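Local coordinates for lipoteichoic acid primase (PDB 4UOP), which has an extracellular catalytic domain of the sulfatase family, with an alpha/beta fold that holds a magnesium ion, at residues 58-63 with 276-281; 113-118 with 339-344; 140-145 with 349-354; 147-152 with 210-215. One frame throughout, in Å; residues are numbered along the deposited sequence.

Segment 58-63 comes first in the chain and pairs with 276-281 in contact 1, a pairing in the large mixed sheet that closes a loop of 212 residues. Segment 113-118 opens contact 2, a helix end that meets 339-344, which leads into helix 341-348. Segment 140-145 follows and reaches forward to 349-354 in contact 3. These three contacts cross one another along the chain. Contact 4, 147-152 with 210-215, closes the shortest loop and falls within the spans of the other three. Contacts 1 and 4 share the sheet, because strands 59-65 and 214-219 are neighbours. Contact 3 packs on both, and M342 of contact 2 touches L142 of contact 3.

Contact 1: residues 58-63 with 276-281; sequences KNLIIV and DSVVVF
The carbonyl oxygen of N59 accepts a short hydrogen bond from the backbone N of V278 (2.8 Å). The CA-H of S277 points to the same oxygen. N59 also donates, from its backbone N, to D276 O at 3.0 Å. I61 N then bonds to V278 O, V280 N to I61 O, and V63 N to V280 O. The I61 to V278 bond is nearly straight, with 172° at the hydrogen. The pairing is that of two parallel strands, 59-65 and 277-283, in the large mixed sheet of this sulfatase-family domain. The sheet has two different faces here. I61, V63, V279 and F281 lie on one, and helix 246-271 covers I61 and F281 there. L60, I62, V278 and V280 lie on the other.

V63 and F281 run side by side. V63 CB meets the edge of the F281 ring at CD1, 3.6 Å away. On the other face, L60 crosses V278, with CD1 of L60 3.8 Å from CG1 of V278. I62 lies alongside V280 and points the same way.

At the strand starts the contact turns polar. S277 OG bonds to I273 O, and N59 ND2 gives it a weak, long bond. The K58 chain bends at chi2 (-56°) and passes D276 at about a right angle. K58 NZ and D276 OD1 form a long salt bridge (3.7 Å), and a water bridges these two atoms.

Contact 2: residues 113-118 with 339-344; sequences WSVYTS and IDIMPT
S118 turns its hydroxyl away from its own backbone N (chi1 -157°), which carries OG to the backbone of I339. I339 has CG1 between its backbone N and carbonyl carbon (chi1 57°), and this puts CG2 against S114 instead. S118 OG donates to I339 O at 2.7 Å. The donor lies in the carbonyl plane. The buried hydroxyl has a second partner, G360 N. I339 CG2 rests on S114 CB at 3.8 Å. V115 crosses I341, and V115 CG2 comes within 3.9 Å of I341 CD1. Y282 of strand 277-283 lies against both.

A water joins the two backbones. It accepts from M342 N at 2.8 Å and lies 2.8 Å from V115 O, to which it probably donates. M342 is extended, with its sulfur SD 3.9 Å from Y116 O, and its side chain also packs on M139 and L142.

S118 has positive phi and is the first residue to leave helix 107-117. The C-terminal end of that helix meets I339 and the N-terminal part of helix 341-348. Helix 107-117 also carries the magnesium ligand T108 near its other end, an arrangement characteristic of the alkaline phosphatase-like fold of sulfatases.

Contact 3: residues 140-145 with 349-354; sequences PRLLGK and LGIKTG
This is an apolar contact, partly buried, between L142 and L143 of helix 139-144 and the loop that follows helix 341-348. It sits at the periphery of the alpha/beta fold, on the face of the large sheet that carries L60 and Y215. Helix 341-348 ends in a Schellman motif. G350 is its positive-phi residue, and from there the chain turns off and runs past helix 139-144 in an extended form.

Two leucines do the work on the helix side. L142 has CG opposite its backbone N (chi1 -178°), which aims the branch at the loop. L142 and I351 slide past each other in opposite directions. CG and CD2 of L142 meet the CG2 branch of I351, with CD2 to CG2 at 4.0 Å.

L143 reaches L349 and I351 with its CD2 methyl. Its side chain crosses both at about a right angle. L143 CD2 lies 3.8 Å from L349 CD1. The methyl of I351 at CD1 is nearer still.

M346 of helix 341-348 also touches L142, L143 and T353. Y215 of strand 214-219 also packs on L143. T353 adds its methyl, CG2, 4.0 Å from L142 CD2. L143 CD2 and I351 CD1 are modelled 3.3 Å apart, shorter than normal carbon contact, so the exact placing of these two methyls is doubtful.

Contact 4: residues 147-152 with 210-215; sequences DYKTAT and NNQKFY
The carbonyl oxygen of K213 is gripped by two N-H groups. K149 N donates to it across the contact at 3.0 Å. Q212 NE2, from the same segment as K213, donates to it at 2.9 Å. That second bond is nearly straight (170°) and lies close to the plane of the Q212 amide. Next in line, Y215 N bonds to K149 O at 2.9 Å, and A151 N bonds to Y215 O. At the outer end a water takes a hydrogen from K213 N and gives one to D147 O, 2.9 Å from the water.

The bent Q212 chain (chi2 60°) folds the amide back to K213 O. There it crosses K149 at about a right angle, and Q212 CD lies 3.3 Å from K149 CG. K213 runs the other way, over the ring of Y148. Its CE stands 4.0 Å from the ring centroid, 26° off the normal, in a CH-pi contact. K213 NZ is hydrogen-bonded to N146 O. D147 is near it, but its carboxylate is beyond salt-bridge distance. The edge of the Y148 ring meets the backbone of F214 and Y215, and its OH bonds to K58 O.

Further in, T150 CG2 sits at the edge of the Y215 ring, 4.1 Å from CD2. Helix 139-144 packs on this pair, through P140 on T150 and L143 on Y215. F214 points to the other face of the sheet, against L204 and Q207 of helix 193-209. Parallel strands with helices on both faces are typical of the alpha/beta core of the sulfatase family.

Contact 1: residues 58-63 with 276-281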
# COMPACT_ATOMS: atom_id res chain seq x y z
N LYS B 58 -34.21 -3.16 -17.92
CA LYS B 58 -34.45 -3.55 -16.54
C LYS B 58 -33.61 -2.69 -15.60
O LYS B 58 -32.60 -2.11 -16.01
CB LYS B 58 -34.13 -5.02 -16.34
CG LYS B 58 -34.88 -5.97 -17.27
CD LYS B 58 -36.39 -5.82 -17.21
CE LYS B 58 -37.05 -6.84 -18.13
NZ LYS B 58 -38.50 -6.57 -18.30
N ASN B 59 -34.03 -2.62 -14.35
CA ASN B 59 -33.26 -1.91 -13.34
C ASN B 59 -32.02 -2.73 -12.99
O ASN B 59 -31.89 -3.89 -13.42
CB ASN B 59 -34.10 -1.67 -12.08
CG ASN B 59 -35.42 -1.03 -12.39
OD1 ASN B 59 -35.47 0.09 -12.84
ND2 ASN B 59 -36.50 -1.76 -12.16
N LEU B 60 -31.12 -2.12 -12.24
CA LEU B 60 -29.88 -2.78 -11.77
C LEU B 60 -29.71 -2.50 -10.28
O LEU B 60 -29.65 -1.35 -9.85
CB LEU B 60 -28.68 -2.25 -12.53
CG LEU B 60 -27.29 -2.75 -12.12
CD1 LEU B 60 -27.19 -4.24 -12.27
CD2 LEU B 60 -26.24 -2.03 -12.96
N ILE B 61 -29.67 -3.56 -9.51
CA ILE B 61 -29.37 -3.49 -8.08
C ILE B 61 -28.11 -4.32 -7.80
O ILE B 61 -28.05 -5.52 -8.13
CB ILE B 61 -30.55 -4.01 -7.25
CG1 ILE B 61 -31.78 -3.15 -7.49
CG2 ILE B 61 -30.16 -4.06 -5.78
CD1 ILE B 61 -33.07 -3.78 -7.02
N ILE B 62 -27.10 -3.70 -7.20
CA ILE B 62 -25.86 -4.38 -6.89
C ILE B 62 -25.58 -4.22 -5.40
O ILE B 62 -25.61 -3.09 -4.88
CB ILE B 62 -24.69 -3.80 -7.69
CG1 ILE B 62 -24.97 -3.93 -9.19
CG2 ILE B 62 -23.39 -4.49 -7.29
CD1 ILE B 62 -23.82 -3.47 -10.07
N VAL B 63 -25.37 -5.34 -4.72
CA VAL B 63 -25.07 -5.33 -3.29
C VAL B 63 -23.65 -5.89 -3.08
O VAL B 63 -23.35 -7.01 -3.47
CB VAL B 63 -26.06 -6.14 -2.45
CG1 VAL B 63 -25.73 -5.98 -0.98
CG2 VAL B 63 -27.49 -5.73 -2.74
N ASP B 276 -38.20 -7.25 -12.36
CA ASP B 276 -37.89 -6.18 -13.30
C ASP B 276 -36.47 -5.64 -13.15
O ASP B 276 -36.19 -4.52 -13.60
CB ASP B 276 -38.90 -5.04 -13.11
CG ASP B 276 -39.96 -4.98 -14.21
OD1 ASP B 276 -40.09 -5.94 -15.01
OD2 ASP B 276 -40.66 -3.93 -14.28
N SER B 277 -35.56 -6.43 -12.57
CA SER B 277 -34.21 -5.96 -12.25
C SER B 277 -33.15 -7.03 -12.44
O SER B 277 -33.38 -8.20 -12.14
CB SER B 277 -34.15 -5.50 -10.78
OG SER B 277 -35.05 -4.46 -10.52
N VAL B 278 -31.98 -6.60 -12.91
CA VAL B 278 -30.76 -7.38 -12.80
C VAL B 278 -30.28 -7.15 -11.37
O VAL B 278 -30.23 -6.01 -10.91
CB VAL B 278 -29.69 -6.89 -13.78
CG1 VAL B 278 -28.37 -7.63 -13.59
CG2 VAL B 278 -30.19 -7.05 -15.22
N VAL B 279 -29.95 -8.22 -10.68
CA VAL B 279 -29.43 -8.12 -9.33
C VAL B 279 -28.12 -8.90 -9.22
O VAL B 279 -28.04 -10.06 -9.66
CB VAL B 279 -30.45 -8.61 -8.29
CG1 VAL B 279 -29.90 -8.41 -6.90
CG2 VAL B 279 -31.77 -7.86 -8.43
N VAL B 280 -27.09 -8.23 -8.70
CA VAL B 280 -25.76 -8.79 -8.54
C VAL B 280 -25.38 -8.69 -7.06
O VAL B 280 -25.55 -7.63 -6.45
CB VAL B 280 -24.71 -8.02 -9.35
CG1 VAL B 280 -23.35 -8.70 -9.26
CG2 VAL B 280 -25.15 -7.89 -10.80
N PHE B 281 -24.86 -9.78 -6.52
CA PHE B 281 -24.33 -9.80 -5.16
C PHE B 281 -22.89 -10.28 -5.23
O PHE B 281 -22.62 -11.29 -5.88
CB PHE B 281 -25.09 -10.78 -4.27
CG PHE B 281 -26.57 -10.53 -4.21
CD1 PHE B 281 -27.08 -9.26 -4.03
CD2 PHE B 281 -27.46 -11.59 -4.30
CE1 PHE B 281 -28.44 -9.04 -3.97
CE2 PHE B 281 -28.84 -11.37 -4.24
CZ PHE B 281 -29.32 -10.10 -4.07
O HOH W 1 -39.70 -8.33 -16.61
O HOH W 2 -39.09 -1.60 -13.76

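Contact 2: residues 113-118 with 339-344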
# COMPACT_ATOMS: atom_id res chain seq x y z
N TRP B 113 -13.94 0.79 -6.55
CA TRP B 113 -13.19 1.32 -7.69
C TRP B 113 -13.22 0.36 -8.89
O TRP B 113 -13.49 0.78 -10.04
CB TRP B 113 -11.73 1.61 -7.29
CG TRP B 113 -10.92 2.09 -8.46
CD1 TRP B 113 -10.24 1.33 -9.35
CD2 TRP B 113 -10.78 3.44 -8.91
NE1 TRP B 113 -9.66 2.12 -10.32
CE2 TRP B 113 -9.98 3.42 -10.07
CE3 TRP B 113 -11.24 4.67 -8.44
CZ2 TRP B 113 -9.64 4.58 -10.76
CZ3 TRP B 113 -10.90 5.82 -9.13
CH2 TRP B 113 -10.10 5.77 -10.27
N SER B 114 -12.88 -0.90 -8.61
CA SER B 114 -12.82 -1.95 -9.62
C SER B 114 -14.16 -2.15 -10.31
O SER B 114 -14.25 -2.23 -11.53
CB SER B 114 -12.38 -3.27 -8.97
OG SER B 114 -11.03 -3.22 -8.60
N VAL B 115 -15.21 -2.20 -9.51
CA VAL B 115 -16.53 -2.44 -10.04
C VAL B 115 -17.05 -1.26 -10.87
O VAL B 115 -17.54 -1.45 -11.99
CB VAL B 115 -17.51 -2.83 -8.91
CG1 VAL B 115 -18.93 -2.94 -9.43
CG2 VAL B 115 -17.05 -4.14 -8.29
N TYR B 116 -16.92 -0.04 -10.36
CA TYR B 116 -17.47 1.12 -11.07
C TYR B 116 -16.69 1.47 -12.35
O TYR B 116 -17.30 1.91 -13.32
CB TYR B 116 -17.54 2.36 -10.19
CG TYR B 116 -18.26 2.20 -8.86
CD1 TYR B 116 -19.29 1.29 -8.71
CD2 TYR B 116 -17.89 2.97 -7.76
CE1 TYR B 116 -19.92 1.15 -7.48
CE2 TYR B 116 -18.52 2.83 -6.54
CZ TYR B 116 -19.53 1.91 -6.40
OH TYR B 116 -20.14 1.76 -5.18
N THR B 117 -15.37 1.31 -12.31
CA THR B 117 -14.49 1.84 -13.36
C THR B 117 -13.98 0.79 -14.34
O THR B 117 -13.55 1.16 -15.44
CB THR B 117 -13.24 2.58 -12.80
OG1 THR B 117 -12.32 1.65 -12.21
CG2 THR B 117 -13.64 3.63 -11.79
N SER B 118 -14.00 -0.49 -13.95
CA SER B 118 -13.34 -1.54 -14.72
C SER B 118 -11.87 -1.18 -15.01
O SER B 118 -11.37 -1.43 -16.11
CB SER B 118 -14.11 -1.83 -16.02
OG SER B 118 -13.83 -3.13 -16.51
N ILE B 339 -13.22 -6.28 -11.43
CA ILE B 339 -13.11 -5.46 -12.65
C ILE B 339 -13.99 -5.93 -13.82
O ILE B 339 -14.21 -5.17 -14.77
CB ILE B 339 -11.67 -5.35 -13.17
CG1 ILE B 339 -11.07 -6.74 -13.43
CG2 ILE B 339 -10.83 -4.53 -12.21
CD1 ILE B 339 -9.85 -6.69 -14.31
N ASP B 340 -14.44 -7.18 -13.77
CA ASP B 340 -15.25 -7.77 -14.84
C ASP B 340 -16.76 -7.52 -14.71
O ASP B 340 -17.52 -7.84 -15.61
CB ASP B 340 -14.99 -9.27 -14.93
CG ASP B 340 -13.51 -9.59 -15.20
OD1 ASP B 340 -12.94 -8.96 -16.12
OD2 ASP B 340 -12.92 -10.43 -14.47
N ILE B 341 -17.20 -6.98 -13.57
CA ILE B 341 -18.63 -6.82 -13.35
C ILE B 341 -19.27 -5.85 -14.36
O ILE B 341 -20.33 -6.16 -14.91
CB ILE B 341 -18.95 -6.45 -11.88
CG1 ILE B 341 -18.62 -7.66 -11.00
CG2 ILE B 341 -20.42 -6.06 -11.76
CD1 ILE B 341 -18.79 -7.45 -9.49
N MET B 342 -18.61 -4.73 -14.65
CA MET B 342 -19.21 -3.73 -15.57
C MET B 342 -19.44 -4.29 -16.99
O MET B 342 -20.57 -4.26 -17.47
CB MET B 342 -18.38 -2.45 -15.64
CG MET B 342 -18.92 -1.47 -16.66
SD MET B 342 -18.03 0.08 -16.74
CE MET B 342 -18.93 0.83 -18.10
N PRO B 343 -18.39 -4.81 -17.65
CA PRO B 343 -18.66 -5.34 -19.00
C PRO B 343 -19.68 -6.48 -19.02
O PRO B 343 -20.46 -6.58 -19.97
CB PRO B 343 -17.28 -5.79 -19.49
CG PRO B 343 -16.43 -5.89 -18.25
CD PRO B 343 -16.96 -4.87 -17.31
N THR B 344 -19.73 -7.30 -17.96
CA THR B 344 -20.68 -8.39 -17.89
C THR B 344 -22.12 -7.83 -17.81
O THR B 344 -23.03 -8.28 -18.51
CB THR B 344 -20.36 -9.30 -16.68
OG1 THR B 344 -19.04 -9.84 -16.81
CG2 THR B 344 -21.35 -10.47 -16.55
O HOH W 3 -16.39 -3.54 -13.41

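Contact 3: residues 140-145 with 349-354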
# COMPACT_ATOMS: atom_id res chain seq x y z
N PRO B 140 -21.86 3.84 -13.61
CA PRO B 140 -22.97 4.77 -13.37
C PRO B 140 -23.05 5.90 -14.41
O PRO B 140 -24.15 6.30 -14.79
CB PRO B 140 -22.68 5.34 -11.97
CG PRO B 140 -21.30 4.93 -11.64
CD PRO B 140 -21.01 3.69 -12.42
N ARG B 141 -21.91 6.38 -14.88
CA ARG B 141 -21.91 7.42 -15.89
C ARG B 141 -22.53 6.91 -17.20
O ARG B 141 -23.40 7.56 -17.78
CB ARG B 141 -20.50 7.94 -16.13
CG ARG B 141 -20.42 9.11 -17.09
CD ARG B 141 -18.98 9.61 -17.26
NE ARG B 141 -18.36 9.97 -15.98
CZ ARG B 141 -18.59 11.09 -15.30
NH1 ARG B 141 -19.45 12.01 -15.75
NH2 ARG B 141 -17.98 11.29 -14.14
N LEU B 142 -22.11 5.72 -17.63
CA LEU B 142 -22.66 5.13 -18.85
C LEU B 142 -24.15 4.84 -18.70
O LEU B 142 -24.92 5.06 -19.62
CB LEU B 142 -21.90 3.86 -19.22
CG LEU B 142 -22.32 3.14 -20.50
CD1 LEU B 142 -22.31 4.09 -21.69
CD2 LEU B 142 -21.39 1.97 -20.74
N LEU B 143 -24.58 4.33 -17.55
CA LEU B 143 -25.99 4.06 -17.34
C LEU B 143 -26.82 5.35 -17.32
O LEU B 143 -27.95 5.37 -17.81
CB LEU B 143 -26.22 3.24 -16.06
CG LEU B 143 -25.75 1.79 -16.16
CD1 LEU B 143 -25.92 1.10 -14.80
CD2 LEU B 143 -26.50 1.03 -17.25
N GLY B 144 -26.23 6.43 -16.80
CA GLY B 144 -26.88 7.72 -16.79
C GLY B 144 -27.16 8.27 -18.19
O GLY B 144 -28.08 9.06 -18.36
N LYS B 145 -26.37 7.84 -19.17
CA LYS B 145 -26.60 8.19 -20.58
C LYS B 145 -27.60 7.26 -21.26
O LYS B 145 -27.93 7.44 -22.44
CB LYS B 145 -25.28 8.17 -21.36
CG LYS B 145 -24.29 9.24 -20.92
CD LYS B 145 -24.89 10.62 -21.01
CE LYS B 145 -23.89 11.71 -20.70
NZ LYS B 145 -24.47 13.06 -20.98
N LEU B 349 -27.66 -5.75 -20.04
CA LEU B 349 -28.55 -4.61 -20.16
C LEU B 349 -28.67 -4.11 -21.61
O LEU B 349 -29.43 -3.19 -21.87
CB LEU B 349 -28.07 -3.48 -19.25
CG LEU B 349 -28.19 -3.75 -17.74
CD1 LEU B 349 -27.58 -2.59 -16.95
CD2 LEU B 349 -29.62 -3.98 -17.31
N GLY B 350 -27.93 -4.72 -22.53
CA GLY B 350 -27.98 -4.35 -23.95
C GLY B 350 -27.37 -3.00 -24.25
O GLY B 350 -27.86 -2.28 -25.11
N ILE B 351 -26.34 -2.63 -23.49
CA ILE B 351 -25.72 -1.34 -23.64
C ILE B 351 -24.35 -1.51 -24.28
O ILE B 351 -23.52 -2.27 -23.82
CB ILE B 351 -25.63 -0.63 -22.28
CG1 ILE B 351 -27.04 -0.23 -21.83
CG2 ILE B 351 -24.72 0.59 -22.37
CD1 ILE B 351 -27.14 0.27 -20.40
N LYS B 352 -24.14 -0.79 -25.38
CA LYS B 352 -22.86 -0.79 -26.06
C LYS B 352 -21.93 0.16 -25.34
O LYS B 352 -22.30 1.29 -25.02
CB LYS B 352 -22.99 -0.37 -27.52
CG LYS B 352 -23.50 -1.48 -28.43
CD LYS B 352 -22.52 -2.64 -28.53
CE LYS B 352 -22.66 -3.41 -29.83
NZ LYS B 352 -23.74 -4.43 -29.79
N THR B 353 -20.71 -0.30 -25.10
CA THR B 353 -19.72 0.48 -24.38
C THR B 353 -18.84 1.33 -25.30
O THR B 353 -18.12 2.22 -24.83
CB THR B 353 -18.84 -0.46 -23.54
OG1 THR B 353 -18.21 -1.41 -24.40
CG2 THR B 353 -19.71 -1.20 -22.50
N GLY B 354 -18.89 1.06 -26.60
CA GLY B 354 -18.19 1.88 -27.59
C GLY B 354 -16.70 2.03 -27.38
O GLY B 354 -15.97 1.04 -27.34

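Contact 4: residues 147-152 with 210-215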
# COMPACT_ATOMS: atom_id res chain seq x y z
N ASP B 147 -30.65 6.52 -19.61
CA ASP B 147 -31.91 6.78 -18.92
C ASP B 147 -32.03 6.09 -17.57
O ASP B 147 -33.14 5.84 -17.11
CB ASP B 147 -33.12 6.41 -19.79
CG ASP B 147 -33.13 7.14 -21.11
OD1 ASP B 147 -33.55 8.32 -21.12
OD2 ASP B 147 -32.70 6.56 -22.13
N TYR B 148 -30.89 5.80 -16.94
CA TYR B 148 -30.88 5.34 -15.55
C TYR B 148 -30.56 6.52 -14.63
O TYR B 148 -29.66 7.30 -14.93
CB TYR B 148 -29.84 4.24 -15.32
CG TYR B 148 -30.17 2.90 -15.95
CD1 TYR B 148 -30.07 2.70 -17.31
CD2 TYR B 148 -30.59 1.83 -15.17
CE1 TYR B 148 -30.40 1.47 -17.90
CE2 TYR B 148 -30.91 0.60 -15.74
CZ TYR B 148 -30.82 0.43 -17.11
OH TYR B 148 -31.15 -0.78 -17.68
N LYS B 149 -31.30 6.63 -13.53
CA LYS B 149 -30.88 7.43 -12.39
C LYS B 149 -30.03 6.51 -11.52
O LYS B 149 -30.37 5.34 -11.37
CB LYS B 149 -32.08 7.94 -11.60
CG LYS B 149 -32.90 9.00 -12.32
CD LYS B 149 -32.12 10.27 -12.50
CE LYS B 149 -32.98 11.38 -13.09
NZ LYS B 149 -32.16 12.62 -13.20
N THR B 150 -28.93 7.02 -10.99
CA THR B 150 -27.93 6.20 -10.34
C THR B 150 -27.69 6.69 -8.91
O THR B 150 -27.65 7.91 -8.66
CB THR B 150 -26.61 6.18 -11.15
OG1 THR B 150 -26.04 7.49 -11.20
CG2 THR B 150 -26.86 5.70 -12.59
N ALA B 151 -27.58 5.76 -7.98
CA ALA B 151 -27.36 6.12 -6.57
C ALA B 151 -26.55 5.04 -5.89
O ALA B 151 -26.63 3.87 -6.25
CB ALA B 151 -28.68 6.33 -5.84
N THR B 152 -25.79 5.45 -4.88
CA THR B 152 -25.13 4.48 -4.01
C THR B 152 -25.51 4.75 -2.56
O THR B 152 -25.75 5.91 -2.19
CB THR B 152 -23.61 4.51 -4.24
OG1 THR B 152 -22.96 3.47 -3.49
CG2 THR B 152 -23.03 5.87 -3.92
N ASN B 210 -42.82 4.95 -10.55
CA ASN B 210 -42.79 6.07 -11.47
C ASN B 210 -42.10 5.83 -12.80
O ASN B 210 -41.85 6.77 -13.55
CB ASN B 210 -42.25 7.29 -10.74
CG ASN B 210 -43.24 7.79 -9.71
OD1 ASN B 210 -44.06 8.64 -10.03
ND2 ASN B 210 -43.24 7.20 -8.51
N ASN B 211 -41.80 4.57 -13.10
CA ASN B 211 -41.15 4.20 -14.36
C ASN B 211 -39.80 4.86 -14.57
O ASN B 211 -39.44 5.19 -15.70
CB ASN B 211 -42.06 4.53 -15.55
CG ASN B 211 -42.88 3.36 -15.99
OD1 ASN B 211 -43.01 2.36 -15.28
ND2 ASN B 211 -43.46 3.46 -17.19
N GLN B 212 -39.05 5.05 -13.49
CA GLN B 212 -37.71 5.59 -13.60
C GLN B 212 -36.73 4.44 -13.48
O GLN B 212 -36.55 3.88 -12.40
CB GLN B 212 -37.45 6.63 -12.52
CG GLN B 212 -36.01 7.14 -12.48
CD GLN B 212 -35.60 7.81 -13.79
OE1 GLN B 212 -36.03 8.93 -14.07
NE2 GLN B 212 -34.77 7.13 -14.58
N LYS B 213 -36.12 4.05 -14.59
CA LYS B 213 -35.09 3.02 -14.54
C LYS B 213 -34.01 3.50 -13.58
O LYS B 213 -33.62 4.68 -13.63
CB LYS B 213 -34.47 2.78 -15.90
CG LYS B 213 -35.36 2.09 -16.92
CD LYS B 213 -34.56 1.68 -18.14
CE LYS B 213 -33.70 2.83 -18.65
NZ LYS B 213 -33.22 2.59 -20.04
N PHE B 214 -33.52 2.60 -12.73
CA PHE B 214 -32.52 2.98 -11.74
C PHE B 214 -31.41 1.94 -11.62
O PHE B 214 -31.61 0.75 -11.90
CB PHE B 214 -33.18 3.23 -10.37
CG PHE B 214 -33.85 2.01 -9.78
CD1 PHE B 214 -33.13 1.11 -9.02
CD2 PHE B 214 -35.20 1.77 -9.98
CE1 PHE B 214 -33.74 -0.01 -8.48
CE2 PHE B 214 -35.81 0.67 -9.45
CZ PHE B 214 -35.08 -0.24 -8.70
N TYR B 215 -30.24 2.43 -11.24
CA TYR B 215 -29.14 1.62 -10.77
C TYR B 215 -28.90 2.02 -9.32
O TYR B 215 -28.62 3.20 -9.03
CB TYR B 215 -27.88 1.86 -11.62
CG TYR B 215 -26.55 1.43 -11.01
CD1 TYR B 215 -26.46 0.29 -10.22
CD2 TYR B 215 -25.39 2.14 -11.28
CE1 TYR B 215 -25.23 -0.10 -9.67
CE2 TYR B 215 -24.17 1.75 -10.76
CZ TYR B 215 -24.10 0.64 -9.93
OH TYR B 215 -22.89 0.25 -9.40
O HOH W 4 -36.01 5.57 -17.15